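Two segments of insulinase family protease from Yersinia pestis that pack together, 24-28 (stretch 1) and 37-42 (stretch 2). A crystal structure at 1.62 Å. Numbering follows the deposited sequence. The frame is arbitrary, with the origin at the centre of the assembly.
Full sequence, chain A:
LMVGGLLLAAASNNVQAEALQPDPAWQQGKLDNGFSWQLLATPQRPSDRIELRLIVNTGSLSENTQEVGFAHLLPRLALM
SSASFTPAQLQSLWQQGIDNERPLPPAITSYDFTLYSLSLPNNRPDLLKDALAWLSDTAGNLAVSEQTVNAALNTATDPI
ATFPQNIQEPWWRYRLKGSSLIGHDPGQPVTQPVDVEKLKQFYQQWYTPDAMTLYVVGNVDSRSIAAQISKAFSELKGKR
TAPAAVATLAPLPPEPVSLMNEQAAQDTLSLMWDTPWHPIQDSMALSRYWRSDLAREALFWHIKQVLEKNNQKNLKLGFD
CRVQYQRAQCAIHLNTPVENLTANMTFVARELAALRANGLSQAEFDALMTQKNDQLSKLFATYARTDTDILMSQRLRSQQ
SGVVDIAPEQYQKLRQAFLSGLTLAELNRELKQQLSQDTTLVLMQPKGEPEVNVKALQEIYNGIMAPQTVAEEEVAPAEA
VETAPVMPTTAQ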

# COMPACT_ATOMS: atom_id res chain seq x y z
N PRO A 24 -15.08 -10.50 11.28
CA PRO A 24 -15.09 -11.95 11.45
C PRO A 24 -15.25 -12.67 10.11
O PRO A 24 -15.01 -13.87 10.04
CB PRO A 24 -16.31 -12.19 12.37
CG PRO A 24 -17.20 -11.11 12.06
CD PRO A 24 -16.33 -9.90 11.81
N ALA A 25 -15.56 -11.94 9.04
CA ALA A 25 -15.59 -12.54 7.71
C ALA A 25 -14.22 -13.11 7.31
O ALA A 25 -14.15 -14.07 6.50
CB ALA A 25 -16.05 -11.55 6.71
N TRP A 26 -13.13 -12.54 7.83
CA TRP A 26 -11.77 -13.02 7.58
C TRP A 26 -11.42 -14.10 8.58
O TRP A 26 -11.07 -13.75 9.74
CB TRP A 26 -10.75 -11.90 7.63
CG TRP A 26 -10.64 -11.14 6.36
CD1 TRP A 26 -11.24 -9.99 6.04
CD2 TRP A 26 -9.87 -11.52 5.25
NE1 TRP A 26 -10.89 -9.60 4.80
CE2 TRP A 26 -10.05 -10.55 4.26
CE3 TRP A 26 -9.05 -12.62 4.99
CZ2 TRP A 26 -9.43 -10.61 3.05
CZ3 TRP A 26 -8.41 -12.68 3.78
CH2 TRP A 26 -8.61 -11.67 2.81
N GLN A 27 -11.53 -15.37 8.14
CA GLN A 27 -11.20 -16.56 8.88
C GLN A 27 -9.70 -16.67 8.95
O GLN A 27 -9.01 -16.46 7.95
CB GLN A 27 -11.73 -17.82 8.24
CG GLN A 27 -13.23 -17.76 7.85
CD GLN A 27 -13.69 -18.96 7.09
OE1 GLN A 27 -14.38 -18.82 6.06
NE2 GLN A 27 -13.32 -20.16 7.57
N GLN A 28 -9.18 -17.00 10.11
CA GLN A 28 -7.72 -17.09 10.22
C GLN A 28 -7.29 -18.33 10.95
O GLN A 28 -8.01 -18.87 11.79
CB GLN A 28 -7.21 -15.89 10.96
CG GLN A 28 -7.70 -14.55 10.36
CD GLN A 28 -7.16 -13.38 11.09
OE1 GLN A 28 -6.26 -12.70 10.61
NE2 GLN A 28 -7.71 -13.11 12.26
N TRP A 37 -2.54 -18.36 7.91
CA TRP A 37 -3.41 -18.24 6.74
C TRP A 37 -4.66 -17.43 7.08
O TRP A 37 -5.08 -17.41 8.25
CB TRP A 37 -3.79 -19.60 6.16
CG TRP A 37 -4.45 -20.55 7.09
CD1 TRP A 37 -3.83 -21.49 7.89
CD2 TRP A 37 -5.86 -20.68 7.35
NE1 TRP A 37 -4.77 -22.19 8.62
CE2 TRP A 37 -6.02 -21.73 8.29
CE3 TRP A 37 -6.99 -20.04 6.86
CZ2 TRP A 37 -7.28 -22.14 8.78
CZ3 TRP A 37 -8.26 -20.45 7.34
CH2 TRP A 37 -8.39 -21.48 8.30
N GLN A 38 -5.22 -16.80 6.04
CA GLN A 38 -6.39 -15.98 6.19
C GLN A 38 -7.25 -16.20 4.97
O GLN A 38 -6.76 -16.16 3.87
CB GLN A 38 -6.04 -14.52 6.33
CG GLN A 38 -5.10 -14.15 7.45
CD GLN A 38 -4.93 -12.66 7.68
OE1 GLN A 38 -5.73 -11.82 7.21
NE2 GLN A 38 -3.87 -12.31 8.37
N LEU A 39 -8.55 -16.43 5.17
CA LEU A 39 -9.46 -16.74 4.10
C LEU A 39 -10.71 -15.85 4.20
O LEU A 39 -11.34 -15.71 5.25
CB LEU A 39 -9.87 -18.22 4.21
CG LEU A 39 -11.03 -18.71 3.41
CD1 LEU A 39 -10.81 -18.46 1.92
CD2 LEU A 39 -11.17 -20.20 3.75
N LEU A 40 -11.08 -15.25 3.08
CA LEU A 40 -12.29 -14.52 2.95
C LEU A 40 -13.17 -15.23 1.91
O LEU A 40 -12.91 -15.12 0.72
CB LEU A 40 -12.03 -13.07 2.48
CG LEU A 40 -13.28 -12.18 2.39
CD1 LEU A 40 -13.99 -12.04 3.73
CD2 LEU A 40 -13.02 -10.78 1.75
N ALA A 41 -14.19 -15.96 2.35
CA ALA A 41 -15.13 -16.54 1.39
C ALA A 41 -16.06 -15.44 0.85
O ALA A 41 -16.57 -14.62 1.63
CB ALA A 41 -15.97 -17.65 2.08
N THR A 42 -16.34 -15.46 -0.46
CA THR A 42 -17.13 -14.40 -1.10
C THR A 42 -18.30 -15.01 -1.89
O THR A 42 -18.30 -15.04 -3.12
CB THR A 42 -16.25 -13.54 -2.01
OG1 THR A 42 -15.68 -14.36 -3.05
CG2 THR A 42 -15.15 -12.85 -1.18
O HOH W 1 -14.79 -16.13 5.19

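This is an antiparallel pairing of two β-strands, held by two backbone hydrogen bonds at Gln27 and Leu39 and reinforced by side chains packed along the sheet. The strand axes run at 149° to each other and come within 4.5 Å. Together the stretches bury 542 Å².

Gln27 and Leu39 form the hydrogen-bonded pair. Gln27 N donates to Leu39 O at 2.9 Å, and Leu39 N donates back to Gln27 O at 2.8 Å. The second bond is the straighter, with an angle of 161° against 144°. CA-H...O contacts supplement this ladder: Gln38 CA lies 3.2 Å from Gln27 O, and Gln28 CA lies 3.3 Å from Trp37 O. Gln28 and Gln38 make the neighbouring non-hydrogen-bonded pair, with their CA atoms 4.4 Å apart.

Trp26, Gln28, Gln38 and Leu40 place their side chains on one face of the sheet. Here the indole of Trp26 lies against Leu40. Leu40 CB sits 3.5 Å from the centroid of the six-membered ring of Trp26, almost on the ring normal, so the CB methylene lies over the π face. Leu40 CD1 also reaches Ala25 CB at 3.7 Å, which extends the apolar patch. The two glutamine side chains come close, but Gln28 OE1 and Gln38 NE2, 3.3 Å apart, are poorly angled for a hydrogen bond.

Gln27 and Leu39 point to the other face. Their side chains touch loosely, with Gln27 OE1 4.2 Å from Leu39 CD2. The ring of Trp37 turns one face to the backbone at Gln28 C.

A water links the stretches beside this pairing. Its oxygen lies 2.5 Å from Ala25 O and 2.9 Å from Gln27 OE1, placed to donate to each, though acceptors in reach outnumber its protons once atoms elsewhere are counted; it accepts from Ala41 N at 2.9 Å. It thus connects the end of the second strand to the first stretch.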